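Local coordinates for adenine phosphoribosyltransferase (Leishmania donovani, PDB 1QB7), which probably catalyses the transfer of the 5-phosphoribosyl group from its 1-diphosphate to adenine, making AMP and diphosphate in purine salvage, at residues 62-67 against 196-201; 152-157 against 184-189. All coordinates share one frame; numbering follows the deposited sequence. Where two conformers were deposited one is given.

Interaction 1. Residues 62-67 against 196-201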
loop_
_atom_site.group_PDB
_atom_site.type_symbol
_atom_site.label_atom_id
_atom_site.label_comp_id
_atom_site.label_asym_id
_atom_site.label_seq_id
_atom_site.Cartn_x
_atom_site.Cartn_y
_atom_site.Cartn_z
ATOM N N VAL A 62 -2.908 -1.312 -17.384
ATOM C CA VAL A 62 -3.347 -0.011 -17.882
ATOM C C VAL A 62 -3.906 -0.199 -19.301
ATOM O O VAL A 62 -5.002 0.274 -19.607
ATOM C CB VAL A 62 -2.187 1.023 -17.882
ATOM C CG1 VAL A 62 -2.568 2.255 -18.695
ATOM C CG2 VAL A 62 -1.855 1.432 -16.445
ATOM N N GLN A 63 -3.176 -0.934 -20.141
ATOM C CA GLN A 63 -3.615 -1.198 -21.515
ATOM C C GLN A 63 -4.940 -1.940 -21.505
ATOM O O GLN A 63 -5.849 -1.630 -22.277
ATOM C CB GLN A 63 -2.570 -2.020 -22.266
ATOM C CG GLN A 63 -1.335 -1.223 -22.642
ATOM C CD GLN A 63 -0.133 -2.099 -22.940
ATOM O OE1 GLN A 63 -0.252 -3.324 -23.049
ATOM N NE2 GLN A 63 1.041 -1.478 -23.056
ATOM N N ARG A 64 -5.062 -2.889 -20.585
ATOM C CA ARG A 64 -6.276 -3.669 -20.467
ATOM C C ARG A 64 -7.489 -2.791 -20.205
ATOM O O ARG A 64 -8.486 -2.875 -20.921
ATOM C CB ARG A 64 -6.136 -4.704 -19.353
ATOM C CG ARG A 64 -7.391 -5.497 -19.110
ATOM C CD ARG A 64 -7.177 -6.515 -18.024
ATOM N NE ARG A 64 -8.382 -7.297 -17.775
ATOM C CZ ARG A 64 -8.828 -8.269 -18.566
ATOM N NH1 ARG A 64 -8.163 -8.595 -19.666
ATOM N NH2 ARG A 64 -9.939 -8.922 -18.247
ATOM N N TYR A 65 -7.390 -1.917 -19.211
ATOM C CA TYR A 65 -8.518 -1.066 -18.862
ATOM C C TYR A 65 -8.820 0.072 -19.831
ATOM O O TYR A 65 -9.973 0.482 -19.953
ATOM C CB TYR A 65 -8.399 -0.602 -17.410
ATOM C CG TYR A 65 -8.319 -1.786 -16.464
ATOM C CD1 TYR A 65 -9.289 -2.788 -16.500
ATOM C CD2 TYR A 65 -7.237 -1.950 -15.598
ATOM C CE1 TYR A 65 -9.184 -3.929 -15.710
ATOM C CE2 TYR A 65 -7.120 -3.095 -14.800
ATOM C CZ TYR A 65 -8.098 -4.078 -14.866
ATOM O OH TYR A 65 -7.979 -5.227 -14.118
ATOM N N ARG A 66 -7.798 0.555 -20.540
ATOM C CA ARG A 66 -7.979 1.616 -21.539
ATOM C C ARG A 66 -8.725 1.048 -22.743
ATOM O O ARG A 66 -9.496 1.749 -23.402
ATOM C CB ARG A 66 -6.632 2.189 -21.997
ATOM C CG ARG A 66 -6.052 3.215 -21.048
ATOM C CD ARG A 66 -4.806 3.891 -21.609
ATOM N NE ARG A 66 -4.325 4.936 -20.702
ATOM C CZ ARG A 66 -3.046 5.263 -20.528
ATOM N NH1 ARG A 66 -2.099 4.632 -21.209
ATOM N NH2 ARG A 66 -2.705 6.186 -19.633
ATOM N N ALA A 67 -8.492 -0.234 -23.012
ATOM C CA ALA A 67 -9.127 -0.935 -24.117
ATOM C C ALA A 67 -10.514 -1.454 -23.734
ATOM O O ALA A 67 -11.333 -1.765 -24.600
ATOM C CB ALA A 67 -8.244 -2.094 -24.568
ATOM N N ASP A 196 -21.375 -14.688 -11.958
ATOM C CA ASP A 196 -20.955 -13.792 -13.029
ATOM C C ASP A 196 -19.743 -12.919 -12.728
ATOM O O ASP A 196 -19.348 -12.110 -13.568
ATOM C CB ASP A 196 -22.130 -12.919 -13.494
ATOM C CG ASP A 196 -23.255 -13.734 -14.123
ATOM O OD1 ASP A 196 -22.960 -14.676 -14.895
ATOM O OD2 ASP A 196 -24.436 -13.435 -13.843
ATOM N N ILE A 197 -19.153 -13.081 -11.544
ATOM C CA ILE A 197 -17.977 -12.302 -11.164
ATOM C C ILE A 197 -16.748 -12.880 -11.853
ATOM O O ILE A 197 -16.437 -14.055 -11.682
ATOM C CB ILE A 197 -17.718 -12.333 -9.629
ATOM C CG1 ILE A 197 -18.911 -11.749 -8.859
ATOM C CG2 ILE A 197 -16.426 -11.582 -9.296
ATOM C CD1 ILE A 197 -19.243 -10.308 -9.201
ATOM N N LYS A 198 -16.045 -12.051 -12.617
ATOM C CA LYS A 198 -14.851 -12.501 -13.312
ATOM C C LYS A 198 -13.589 -12.370 -12.455
ATOM O O LYS A 198 -13.382 -11.363 -11.775
ATOM C CB LYS A 198 -14.663 -11.733 -14.619
ATOM C CG LYS A 198 -13.421 -12.161 -15.363
ATOM C CD LYS A 198 -13.137 -11.315 -16.587
ATOM C CE LYS A 198 -14.166 -11.529 -17.674
ATOM N NZ LYS A 198 -13.803 -10.754 -18.889
ATOM N N PHE A 199 -12.775 -13.420 -12.471
ATOM C CA PHE A 199 -11.512 -13.453 -11.750
ATOM C C PHE A 199 -10.390 -13.567 -12.772
ATOM O O PHE A 199 -10.465 -14.396 -13.675
ATOM C CB PHE A 199 -11.437 -14.678 -10.830
ATOM C CG PHE A 199 -12.291 -14.577 -9.603
ATOM C CD1 PHE A 199 -13.615 -14.999 -9.626
ATOM C CD2 PHE A 199 -11.773 -14.049 -8.424
ATOM C CE1 PHE A 199 -14.414 -14.898 -8.491
ATOM C CE2 PHE A 199 -12.561 -13.940 -7.278
ATOM C CZ PHE A 199 -13.885 -14.365 -7.313
ATOM N N ILE A 200 -9.383 -12.707 -12.673
ATOM C CA ILE A 200 -8.236 -12.789 -13.573
ATOM C C ILE A 200 -6.947 -12.775 -12.754
ATOM O O ILE A 200 -6.847 -12.088 -11.731
ATOM C CB ILE A 200 -8.187 -11.660 -14.647
ATOM C CG1 ILE A 200 -7.966 -10.297 -13.999
ATOM C CG2 ILE A 200 -9.448 -11.672 -15.503
ATOM C CD1 ILE A 200 -7.413 -9.262 -14.951
ATOM N N SER A 201 -5.989 -13.599 -13.170
ATOM C CA SER A 201 -4.690 -13.695 -12.512
ATOM C C SER A 201 -3.606 -13.649 -13.579
ATOM O O SER A 201 -3.821 -14.104 -14.705
ATOM C CB SER A 201 -4.584 -14.998 -11.719
ATOM O OG SER A 201 -3.392 -15.042 -10.963
#

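Interaction 2. Residues 152-157 against 184-189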
loop_
_atom_site.group_PDB
_atom_site.type_symbol
_atom_site.label_atom_id
_atom_site.label_comp_id
_atom_site.label_asym_id
_atom_site.label_seq_id
_atom_site.Cartn_x
_atom_site.Cartn_y
_atom_site.Cartn_z
ATOM N N GLY A 152 -11.175 -14.698 1.020
ATOM C CA GLY A 152 -11.993 -14.072 2.041
ATOM C C GLY A 152 -12.176 -12.589 1.790
ATOM O O GLY A 152 -13.301 -12.079 1.790
ATOM N N THR A 153 -11.073 -11.886 1.562
ATOM C CA THR A 153 -11.145 -10.451 1.309
ATOM C C THR A 153 -11.767 -10.140 -0.044
ATOM O O THR A 153 -12.383 -9.093 -0.214
ATOM C CB THR A 153 -9.771 -9.772 1.438
ATOM O OG1 THR A 153 -8.791 -10.519 0.709
ATOM C CG2 THR A 153 -9.360 -9.688 2.906
ATOM N N ALA A 154 -11.629 -11.061 -0.997
ATOM C CA ALA A 154 -12.220 -10.873 -2.322
ATOM C C ALA A 154 -13.737 -10.792 -2.154
ATOM O O ALA A 154 -14.393 -9.921 -2.738
ATOM C CB ALA A 154 -11.841 -12.029 -3.262
ATOM N N LEU A 155 -14.275 -11.681 -1.318
ATOM C CA LEU A 155 -15.703 -11.713 -1.039
ATOM C C LEU A 155 -16.126 -10.425 -0.329
ATOM O O LEU A 155 -17.209 -9.898 -0.596
ATOM C CB LEU A 155 -16.077 -12.940 -0.200
ATOM C CG LEU A 155 -17.548 -13.025 0.247
ATOM C CD1 LEU A 155 -18.482 -13.130 -0.955
ATOM C CD2 LEU A 155 -17.744 -14.212 1.172
ATOM N N SER A 156 -15.284 -9.919 0.571
ATOM C CA SER A 156 -15.606 -8.664 1.259
ATOM C C SER A 156 -15.708 -7.536 0.234
ATOM O O SER A 156 -16.587 -6.671 0.322
ATOM C CB SER A 156 -14.545 -8.321 2.300
ATOM O OG SER A 156 -14.803 -9.012 3.507
ATOM N N GLY A 157 -14.818 -7.583 -0.754
ATOM C CA GLY A 157 -14.807 -6.589 -1.811
ATOM C C GLY A 157 -16.099 -6.618 -2.599
ATOM O O GLY A 157 -16.686 -5.574 -2.858
ATOM N N GLU A 184 -13.838 -20.879 -7.490
ATOM C CA GLU A 184 -14.846 -21.937 -7.514
ATOM C C GLU A 184 -15.863 -21.742 -6.382
ATOM O O GLU A 184 -17.069 -21.766 -6.616
ATOM C CB GLU A 184 -14.186 -23.317 -7.364
ATOM C CG GLU A 184 -14.261 -24.222 -8.595
ATOM C CD GLU A 184 -13.195 -23.921 -9.635
ATOM O OE1 GLU A 184 -12.525 -24.872 -10.089
ATOM O OE2 GLU A 184 -14.544 -25.885 -5.566
ATOM N N LYS A 185 -15.371 -21.542 -5.160
ATOM C CA LYS A 185 -16.235 -21.354 -3.992
ATOM C C LYS A 185 -17.093 -20.092 -4.055
ATOM O O LYS A 185 -18.274 -20.120 -3.709
ATOM C CB LYS A 185 -15.402 -21.354 -2.715
ATOM C CG LYS A 185 -14.657 -22.653 -2.488
ATOM C CD LYS A 185 -13.807 -22.584 -1.242
ATOM C CE LYS A 185 -13.059 -23.884 -1.042
ATOM N NZ LYS A 185 -12.325 -23.872 0.252
ATOM N N ILE A 186 -16.499 -18.983 -4.493
ATOM C CA ILE A 186 -17.231 -17.728 -4.604
ATOM C C ILE A 186 -18.308 -17.839 -5.681
ATOM O O ILE A 186 -19.410 -17.326 -5.516
ATOM C CB ILE A 186 -16.269 -16.542 -4.880
ATOM C CG1 ILE A 186 -15.420 -16.276 -3.630
ATOM C CG2 ILE A 186 -17.042 -15.296 -5.282
ATOM C CD1 ILE A 186 -14.319 -15.251 -3.819
ATOM N N HIS A 187 -18.006 -18.571 -6.749
ATOM C CA HIS A 187 -18.945 -18.761 -7.851
ATOM C C HIS A 187 -20.130 -19.677 -7.565
ATOM O O HIS A 187 -21.078 -19.712 -8.345
ATOM C CB HIS A 187 -18.219 -19.289 -9.082
ATOM C CG HIS A 187 -17.415 -18.252 -9.792
ATOM N ND1 HIS A 187 -16.317 -18.569 -10.563
ATOM C CD2 HIS A 187 -17.558 -16.911 -9.862
ATOM C CE1 HIS A 187 -15.817 -17.459 -11.077
ATOM N NE2 HIS A 187 -16.551 -16.440 -10.669
ATOM N N SER A 188 -20.078 -20.424 -6.468
ATOM C CA SER A 188 -21.169 -21.339 -6.129
ATOM C C SER A 188 -21.889 -20.990 -4.827
ATOM O O SER A 188 -23.050 -21.365 -4.631
ATOM C CB SER A 188 -20.654 -22.776 -6.042
ATOM O OG SER A 188 -19.735 -22.919 -4.972
ATOM N N THR A 189 -21.195 -20.283 -3.938
ATOM C CA THR A 189 -21.762 -19.906 -2.650
ATOM C C THR A 189 -23.061 -19.119 -2.798
ATOM O O THR A 189 -23.227 -18.345 -3.743
ATOM C CB THR A 189 -20.756 -19.099 -1.799
ATOM O OG1 THR A 189 -21.225 -19.035 -0.448
ATOM C CG2 THR A 189 -20.591 -17.681 -2.339
#

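Interaction 1. Residues 62-67 against 196-201
R64, near the end of helix 51-67, reaches across to I200 on strand 199-201, and their side chains carry most of the contact. Leaving CB, the chain sets CG anti to the backbone N (chi1 176°) and stays fully extended to NE, which is how a helix residue can bridge a CA-CA gap of 11.6 Å to I200. Its CG lies over one face of the neighbouring Y65 ring, displaced toward the rim. Farther out, R64 CD comes within 4.1 Å of I200 CD1, and R64 NE is closer still, 3.6 Å from the same methyl. The last torsion (chi4 76°) twists the guanidinium steeply out of the plane of the extended chain, so that I200 CD1 lies over one of its faces, 4.0 Å from R64 CZ. At the tip, R64 NH2 meets the other branch, I200 CG2, at 3.9 Å. K198 NZ stands 4.3 Å from R64 NH2, at the guanidinium edge and near its plane; this like charge also has a cation-pi partner in F10. No hydrogen bond crosses between 62-67 and 196-201. The polar partner is E170 of strand 167-173: its OE2 takes a salt bridge from R64 NE and a hydrogen bond with Y65 OH. I200 supplies an apolar cover to one face of a cation whose charge is met from elsewhere, and both bonds to E170 OE2 probably favour an ionised carboxylate.

Interaction 2. Residues 152-157 against 184-189
With CG1 anti to its own carbonyl carbon (chi1 -69°) and CD1 extended beyond it (chi2 173°), I186 directs a single methyl from helix 182-192 at A154 on helix 152-163. The setting is the alpha/beta fold of a type I phosphoribosyltransferase: each of these helices forms the link of a beta-alpha-beta crossover, and strand 167-173, lying between them in sequence, ends the first crossover and begins the second. The evidence for direct helix-helix packing is a CA-CA separation of 7.2 Å between L155 and I186. A154, with a single methyl, turns its CB toward the other helix and meets I186 CD1 at 4.1 Å, an apolar contact of one methyl with another. The contact is confined, burying 126 Å² over both segments, and no hydrogen bond crosses it. L155 also points toward 184-189 but approaches less closely, and it touches Y116 and Y194 as well. T153, one residue before A154, belongs to the magnesium site, and the ion is about 7 Å from the side chain of A154 (nearest atoms). I186 CD1 also comes to the backbone of the partner helix, resting 4.4 Å from L155 N.

In the fold
The centres of the two interactions are about 17 Å apart, and strand 199-201 with the turn before it joins them. Along the chain the order is 62-67, 152-157, 184-189 and 196-201, so both segments of interaction 2 fall between those of interaction 1. Neighbouring residues of the strand look to different sides of the central sheet: I200 serves interaction 1 on helix 51-67, whereas F199 packs on helix 182-192, its CZ 3.6 Å from I186 CD1. H187 NE2 adds a probable hydrogen bond to I197 O (2.6 Å). Helices on both sides are thereby tied to one sheet, whose strand 140-145 carries D145 of the magnesium site.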